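Local atomic coordinates of Dot/Icm T4SS effector (Legionella pneumophila, PDB entry 6VVE), a protein that acts as a kinase that the bacterium delivers as a Dot/Icm effector and that is activated by host inositol hexakisphosphate. Residues 19-22 and 26-29; 257-260 and 265-268; 277-280 and 285-288. One frame throughout, in Å; residues are numbered along the deposited sequence.

Interaction 1. Residues 19-22 and 26-29; sequences LSEP and FKIY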
loop_
_atom_site.group_PDB
_atom_site.type_symbol
_atom_site.label_atom_id
_atom_site.label_comp_id
_atom_site.label_asym_id
_atom_site.label_seq_id
_atom_site.Cartn_x
_atom_site.Cartn_y
_atom_site.Cartn_z
ATOM N N LEU A 19 5.275 -14.020 14.990
ATOM C CA LEU A 19 3.960 -14.626 14.905
ATOM C C LEU A 19 3.736 -15.549 16.092
ATOM O O LEU A 19 4.674 -15.949 16.781
ATOM C CB LEU A 19 3.788 -15.413 13.596
ATOM C CG LEU A 19 3.895 -14.610 12.301
ATOM C CD1 LEU A 19 3.986 -15.539 11.095
ATOM C CD2 LEU A 19 2.717 -13.671 12.158
ATOM N N SER A 20 2.469 -15.891 16.311
ATOM C CA SER A 20 2.118 -16.837 17.364
ATOM C C SER A 20 2.744 -18.198 17.084
ATOM O O SER A 20 2.897 -18.615 15.930
ATOM C CB SER A 20 0.601 -16.971 17.473
ATOM O OG SER A 20 0.033 -17.239 16.202
ATOM N N GLU A 21 3.108 -18.893 18.156
ATOM C CA GLU A 21 3.768 -20.182 18.067
ATOM C C GLU A 21 2.972 -21.232 18.830
ATOM O O GLU A 21 2.498 -20.961 19.939
ATOM C CB GLU A 21 5.193 -20.102 18.644
ATOM C CG GLU A 21 6.231 -20.898 17.868
ATOM C CD GLU A 21 6.416 -20.376 16.456
ATOM O OE1 GLU A 21 6.983 -21.106 15.615
ATOM O OE2 GLU A 21 5.987 -19.232 16.190
ATOM N N PRO A 22 2.796 -22.440 18.269
ATOM C CA PRO A 22 3.188 -22.860 16.915
ATOM C C PRO A 22 2.255 -22.295 15.851
ATOM O O PRO A 22 1.175 -21.805 16.181
ATOM C CB PRO A 22 3.094 -24.390 16.974
ATOM C CG PRO A 22 3.078 -24.732 18.439
ATOM C CD PRO A 22 2.355 -23.585 19.084
ATOM N N PHE A 26 1.900 -19.885 8.522
ATOM C CA PHE A 26 2.969 -18.988 8.113
ATOM C C PHE A 26 4.192 -19.167 9.001
ATOM O O PHE A 26 4.070 -19.407 10.208
ATOM C CB PHE A 26 2.521 -17.516 8.168
ATOM C CG PHE A 26 1.354 -17.200 7.282
ATOM C CD1 PHE A 26 1.546 -16.918 5.938
ATOM C CD2 PHE A 26 0.066 -17.171 7.788
ATOM C CE1 PHE A 26 0.482 -16.620 5.117
ATOM C CE2 PHE A 26 -1.010 -16.874 6.967
ATOM C CZ PHE A 26 -0.801 -16.594 5.632
ATOM N N LYS A 27 5.373 -19.034 8.389
ATOM C CA LYS A 27 6.647 -19.095 9.092
ATOM C C LYS A 27 7.551 -18.001 8.546
ATOM O O LYS A 27 7.443 -17.621 7.374
ATOM C CB LYS A 27 7.331 -20.456 8.932
ATOM C CG LYS A 27 6.575 -21.625 9.545
ATOM C CD LYS A 27 6.666 -21.620 11.067
ATOM C CE LYS A 27 5.907 -22.804 11.661
ATOM N NZ LYS A 27 5.939 -22.813 13.151
ATOM N N ILE A 28 8.463 -17.522 9.392
ATOM C CA ILE A 28 9.442 -16.509 9.017
ATOM C C ILE A 28 10.824 -17.147 9.060
ATOM O O ILE A 28 11.206 -17.747 10.077
ATOM C CB ILE A 28 9.385 -15.286 9.947
ATOM C CG1 ILE A 28 7.970 -14.713 10.003
ATOM C CG2 ILE A 28 10.381 -14.232 9.485
ATOM C CD1 ILE A 28 7.448 -14.212 8.679
ATOM N N TYR A 29 11.573 -17.016 7.960
ATOM C CA TYR A 29 12.896 -17.607 7.847
ATOM C C TYR A 29 13.891 -16.569 7.350
ATOM O O TYR A 29 13.572 -15.762 6.467
ATOM C CB TYR A 29 12.912 -18.800 6.879
ATOM C CG TYR A 29 12.012 -19.946 7.267
ATOM C CD1 TYR A 29 12.398 -20.850 8.250
ATOM C CD2 TYR A 29 10.786 -20.138 6.643
ATOM C CE1 TYR A 29 11.583 -21.915 8.602
ATOM C CE2 TYR A 29 9.968 -21.194 6.986
ATOM C CZ TYR A 29 10.370 -22.079 7.968
ATOM O OH TYR A 29 9.547 -23.124 8.314
#
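Leu19 meets segment 26-29, on strand 26-30, through one methyl: CD1 lies 3.8 Å from Phe26 CB and 4.2 Å from Ile28 CG1, so a single branch touches two residues, two positions apart, on the same face of the strand. Its CB leaves the loop toward the strand, and CG stands beside the backbone N (chi1 -62°). The Phe26 ring leads away from the loop, which therefore meets the root of that side chain and not its ring. Two residues on, Glu21 and Lys27 make the polar half of the contact. Glu21 OE1 lies 3.2 Å from Lys27 NZ, a salt bridge whose hydrogen bond is weak, and the two side chains meet roughly perpendicular. Lys27 starts off away from the loop; a bend at chi2 (-74°) and an extended remainder bring the ammonium back to the carboxylate. Further out, Ile113 of helix 102-121 touches both Leu19 and Phe26, while Asn23 receives a hydrogen bond from Phe26 N and gives one to Ser20 O, holding the turn between the segments. Strand 26-30 pairs with strand 34-41, and the side chain of Ile28 lies about 7 Å from the bound inositol hexakisphosphate. The buried apolar touch packs the loop against strand 26-30, whereas the pairing of exposed Glu21 with partly exposed Lys27 is probably weakened by solvent and adds charge complementarity more than rigidity.

Interaction 2. Residues 257-260 and 265-268; sequences EKWY and DESL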
loop_
_atom_site.group_PDB
_atom_site.type_symbol
_atom_site.label_atom_id
_atom_site.label_comp_id
_atom_site.label_asym_id
_atom_site.label_seq_id
_atom_site.Cartn_x
_atom_site.Cartn_y
_atom_site.Cartn_z
ATOM N N GLU A 257 -17.968 14.476 -5.728
ATOM C CA GLU A 257 -18.747 14.595 -4.501
ATOM C C GLU A 257 -20.238 14.541 -4.793
ATOM O O GLU A 257 -20.990 13.846 -4.105
ATOM C CB GLU A 257 -18.388 15.890 -3.775
ATOM C CG GLU A 257 -16.995 15.885 -3.175
ATOM C CD GLU A 257 -16.886 14.973 -1.968
ATOM O OE1 GLU A 257 -17.929 14.454 -1.523
ATOM O OE2 GLU A 257 -15.760 14.778 -1.464
ATOM N N LYS A 258 -20.687 15.280 -5.812
ATOM C CA LYS A 258 -22.096 15.246 -6.174
ATOM C C LYS A 258 -22.516 13.843 -6.582
ATOM O O LYS A 258 -23.664 13.453 -6.362
ATOM C CB LYS A 258 -22.375 16.230 -7.307
ATOM C CG LYS A 258 -23.850 16.575 -7.472
ATOM C CD LYS A 258 -24.089 17.426 -8.710
ATOM C CE LYS A 258 -25.480 18.060 -8.693
ATOM N NZ LYS A 258 -26.548 17.085 -8.336
ATOM N N TRP A 259 -21.605 13.079 -7.188
ATOM C CA TRP A 259 -21.923 11.713 -7.582
ATOM C C TRP A 259 -22.129 10.833 -6.356
ATOM O O TRP A 259 -23.112 10.087 -6.275
ATOM C CB TRP A 259 -20.810 11.156 -8.476
ATOM C CG TRP A 259 -21.187 9.897 -9.197
ATOM C CD1 TRP A 259 -21.815 9.806 -10.398
ATOM C CD2 TRP A 259 -20.945 8.552 -8.764
ATOM N NE1 TRP A 259 -21.992 8.488 -10.741
ATOM C CE2 TRP A 259 -21.462 7.698 -9.757
ATOM C CE3 TRP A 259 -20.337 7.990 -7.640
ATOM C CZ2 TRP A 259 -21.404 6.303 -9.655
ATOM C CZ3 TRP A 259 -20.279 6.606 -7.538
ATOM C CH2 TRP A 259 -20.807 5.781 -8.544
ATOM N N TYR A 260 -21.202 10.902 -5.393
ATOM C CA TYR A 260 -21.337 10.109 -4.172
ATOM C C TYR A 260 -22.658 10.421 -3.475
ATOM O O TYR A 260 -23.383 9.515 -3.045
ATOM C CB TYR A 260 -20.167 10.389 -3.223
ATOM C CG TYR A 260 -18.809 9.924 -3.710
ATOM C CD1 TYR A 260 -18.675 8.774 -4.477
ATOM C CD2 TYR A 260 -17.668 10.627 -3.391
ATOM C CE1 TYR A 260 -17.436 8.351 -4.920
ATOM C CE2 TYR A 260 -16.411 10.209 -3.825
ATOM C CZ TYR A 260 -16.309 9.068 -4.589
ATOM O OH TYR A 260 -15.070 8.658 -5.023
ATOM N N ASP A 265 -23.396 4.468 -1.461
ATOM C CA ASP A 265 -22.726 3.179 -1.278
ATOM C C ASP A 265 -22.198 2.631 -2.602
ATOM O O ASP A 265 -22.245 1.427 -2.860
ATOM C CB ASP A 265 -23.659 2.168 -0.607
ATOM C CG ASP A 265 -24.029 2.572 0.809
ATOM O OD1 ASP A 265 -23.147 3.093 1.521
ATOM O OD2 ASP A 265 -25.197 2.389 1.200
ATOM N N GLU A 266 -21.694 3.523 -3.447
ATOM C CA GLU A 266 -21.119 3.145 -4.727
ATOM C C GLU A 266 -19.857 3.961 -4.972
ATOM O O GLU A 266 -19.760 5.127 -4.568
ATOM C CB GLU A 266 -22.102 3.363 -5.885
ATOM C CG GLU A 266 -23.232 2.349 -5.933
ATOM C CD GLU A 266 -24.114 2.521 -7.152
ATOM O OE1 GLU A 266 -24.132 3.629 -7.726
ATOM O OE2 GLU A 266 -24.793 1.544 -7.538
ATOM N N SER A 267 -18.895 3.339 -5.646
ATOM C CA SER A 267 -17.632 3.969 -5.990
ATOM C C SER A 267 -17.552 4.164 -7.498
ATOM O O SER A 267 -18.182 3.435 -8.271
ATOM C CB SER A 267 -16.449 3.125 -5.513
ATOM O OG SER A 267 -16.444 1.840 -6.132
ATOM N N LEU A 268 -16.777 5.168 -7.911
ATOM C CA LEU A 268 -16.595 5.420 -9.330
ATOM C C LEU A 268 -15.906 4.251 -10.014
ATOM O O LEU A 268 -16.198 3.955 -11.181
ATOM C CB LEU A 268 -15.792 6.701 -9.539
ATOM C CG LEU A 268 -16.419 7.975 -8.980
ATOM C CD1 LEU A 268 -15.426 9.123 -9.013
ATOM C CD2 LEU A 268 -17.671 8.339 -9.761
#
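Leu268 lays its CD2 methyl over one face of the Trp259 indole, a CH-pi contact 3.6 Å from CD2 to the centroid of the six-membered ring and 21° off the ring normal. Leu268 CD2 sits toward the rim of the indole, 3.4 Å from Trp259 CD2 and Trp259 CE3, and the two side chains run alongside, pointing opposite ways. A first torsion of -166° swings the Trp259 ring out from the helix toward the loop. The other Leu268 branch turns to Tyr260: CD1 is 4.0 Å from Tyr260 OH, the side chains crossing nearly at right angles. Glu266 CB adds to the apolar packing, 3.8 Å from Trp259 CH2. A second kind of contact sets ring carbons against backbone carbonyls. Glu266 O lies at the indole edge, near its plane, 3.4 Å from Trp259 CZ3, and Ser267 O is 3.5 Å from Trp259 CH2. Tyr260 OH, Leu268 N and Ser267 OG have partners beyond the two segments: Asp230 OD2 bonds both Tyr260 OH and Leu268 N, linking helix side chain and loop backbone through one carboxylate oxygen, and Ser267 OG bonds Asp270. The whole lies at the turn from helix 253-262 into helix 272-280, whose Thr274 touches Trp259 and Leu268, while Val226 of helix 219-229 packs on Tyr260 from a helix earlier in the chain.

Interaction 3. Residues 277-280 and 285-288; sequences RFYH and SLPK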
loop_
_atom_site.group_PDB
_atom_site.type_symbol
_atom_site.label_atom_id
_atom_site.label_comp_id
_atom_site.label_asym_id
_atom_site.label_seq_id
_atom_site.Cartn_x
_atom_site.Cartn_y
_atom_site.Cartn_z
ATOM N N ARG A 277 -17.278 8.738 -18.806
ATOM C CA ARG A 277 -18.115 9.913 -19.039
ATOM C C ARG A 277 -17.475 11.163 -18.444
ATOM O O ARG A 277 -17.317 12.181 -19.129
ATOM C CB ARG A 277 -19.508 9.680 -18.449
ATOM C CG ARG A 277 -20.430 10.893 -18.470
ATOM C CD ARG A 277 -20.665 11.401 -19.883
ATOM N NE ARG A 277 -21.233 10.375 -20.748
ATOM C CZ ARG A 277 -21.390 10.505 -22.063
ATOM N NH1 ARG A 277 -21.022 11.628 -22.669
ATOM N NH2 ARG A 277 -21.916 9.510 -22.770
ATOM N N PHE A 278 -17.108 11.107 -17.162
ATOM C CA PHE A 278 -16.456 12.249 -16.531
ATOM C C PHE A 278 -15.147 12.594 -17.241
ATOM O O PHE A 278 -14.821 13.773 -17.423
ATOM C CB PHE A 278 -16.200 11.959 -15.055
ATOM C CG PHE A 278 -17.437 12.024 -14.187
ATOM C CD1 PHE A 278 -18.681 12.319 -14.727
ATOM C CD2 PHE A 278 -17.350 11.784 -12.830
ATOM C CE1 PHE A 278 -19.806 12.383 -13.926
ATOM C CE2 PHE A 278 -18.478 11.846 -12.019
ATOM C CZ PHE A 278 -19.695 12.147 -12.563
ATOM N N TYR A 279 -14.373 11.579 -17.637
ATOM C CA TYR A 279 -13.135 11.841 -18.367
ATOM C C TYR A 279 -13.420 12.496 -19.712
ATOM O O TYR A 279 -12.736 13.453 -20.109
ATOM C CB TYR A 279 -12.360 10.534 -18.559
ATOM C CG TYR A 279 -11.076 10.687 -19.340
ATOM C CD1 TYR A 279 -9.955 11.282 -18.764
ATOM C CD2 TYR A 279 -10.981 10.244 -20.657
ATOM C CE1 TYR A 279 -8.782 11.426 -19.473
ATOM C CE2 TYR A 279 -9.811 10.381 -21.371
ATOM C CZ TYR A 279 -8.713 10.973 -20.775
ATOM O OH TYR A 279 -7.549 11.113 -21.481
ATOM N N HIS A 280 -14.438 12.000 -20.427
ATOM C CA HIS A 280 -14.786 12.572 -21.721
ATOM C C HIS A 280 -15.254 14.013 -21.588
ATOM O O HIS A 280 -15.022 14.823 -22.488
ATOM C CB HIS A 280 -15.867 11.721 -22.386
ATOM C CG HIS A 280 -16.177 12.125 -23.795
ATOM N ND1 HIS A 280 -15.195 12.344 -24.739
ATOM C CD2 HIS A 280 -17.358 12.343 -24.422
ATOM C CE1 HIS A 280 -15.759 12.681 -25.885
ATOM N NE2 HIS A 280 -17.069 12.689 -25.720
ATOM N N SER A 285 -9.228 13.470 -14.447
ATOM C CA SER A 285 -8.075 12.950 -15.167
ATOM C C SER A 285 -7.954 11.451 -14.919
ATOM O O SER A 285 -8.466 10.913 -13.932
ATOM C CB SER A 285 -6.790 13.660 -14.723
ATOM O OG SER A 285 -6.886 15.044 -14.982
ATOM N N LEU A 286 -7.251 10.781 -15.821
ATOM C CA LEU A 286 -7.002 9.354 -15.706
ATOM C C LEU A 286 -5.573 9.075 -16.162
ATOM O O LEU A 286 -5.080 9.742 -17.075
ATOM C CB LEU A 286 -7.980 8.536 -16.562
ATOM C CG LEU A 286 -9.458 8.616 -16.210
ATOM C CD1 LEU A 286 -10.280 7.890 -17.266
ATOM C CD2 LEU A 286 -9.720 8.038 -14.837
ATOM N N PRO A 287 -4.906 8.103 -15.543
ATOM C CA PRO A 287 -3.595 7.682 -16.067
ATOM C C PRO A 287 -3.704 7.364 -17.549
ATOM O O PRO A 287 -4.717 6.841 -18.017
ATOM C CB PRO A 287 -3.262 6.438 -15.235
ATOM C CG PRO A 287 -4.011 6.644 -13.949
ATOM C CD PRO A 287 -5.293 7.339 -14.341
ATOM N N LYS A 288 -2.645 7.690 -18.290
ATOM C CA LYS A 288 -2.692 7.557 -19.742
ATOM C C LYS A 288 -3.098 6.150 -20.166
ATOM O O LYS A 288 -3.913 5.982 -21.078
ATOM C CB LYS A 288 -1.335 7.926 -20.344
ATOM C CG LYS A 288 -1.386 8.213 -21.835
ATOM C CD LYS A 288 0.006 8.494 -22.396
ATOM C CE LYS A 288 -0.070 9.280 -23.699
ATOM N NZ LYS A 288 -0.933 8.615 -24.713
#
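Tyr279 and Leu286 carry this contact almost alone, the leucine lying obliquely against the base of the phenol ring. CD1 of Leu286 is 3.6 Å from both Tyr279 CB and Tyr279 CG, and Leu286 CG comes 3.7 Å from Tyr279 CD1. The touch is thus made at the root and one flank of the aromatic side chain. Two different first torsions bring the groups together. In Tyr279, CG is anti to the backbone N (chi1 178°), which carries the ring outward from the last turn of its helix; in Leu286, CG lies beside the backbone N and anti to the carbonyl carbon (chi1 -63°). Beyond this, chi2 of 173° sets CD1 in line with the extended path from CA, so that this methyl meets the tyrosine. The backbone leading into Leu286 takes part as well: its N lies 4.0 Å from Tyr279 CE1, and Ser285 C is 4.3 Å from Tyr279 CD1. In the fold, this is the loop joining two successive helices in the mainly helical C-terminal part of the kinase: helix 272-280 ends, the loop turns, and Pro287 takes the N-cap position of helix 288-299. Leu286 is buried, with Trp232 and Leu233 of helix 231-239 and Leu294 of the following helix touching its side chain, whereas Tyr279 is partly exposed and also meets Ala291. Ser285 points its CB away from the tyrosine and bonds through OG to Tyr240 O, while its N bonds Asn237 OD1. Pro287, likewise directed away, packs against Val166 and Leu167 of helix 159-174.

Overall arrangement
From the N terminus, interaction 1 closes the loop that leads into strand 26-30, tying it to the antiparallel sheet near the inositol hexakisphosphate and to helix 102-121. Much later, interaction 2 closes the turn between helices 253-262 and 272-280, and interaction 3 the next turn, from helix 272-280 to helix 288-299. The three follow in series; none nests in or crosses another. Interaction 1 lies on the opposite side of the chain's centre from the other two, 41 and 45 Å away between centres. Interactions 2 and 3, with centres 16 Å apart, touch through Phe278, whose CZ lies 3.8 Å from Trp259 CD1, packing the two neighbouring helix-to-helix connections together.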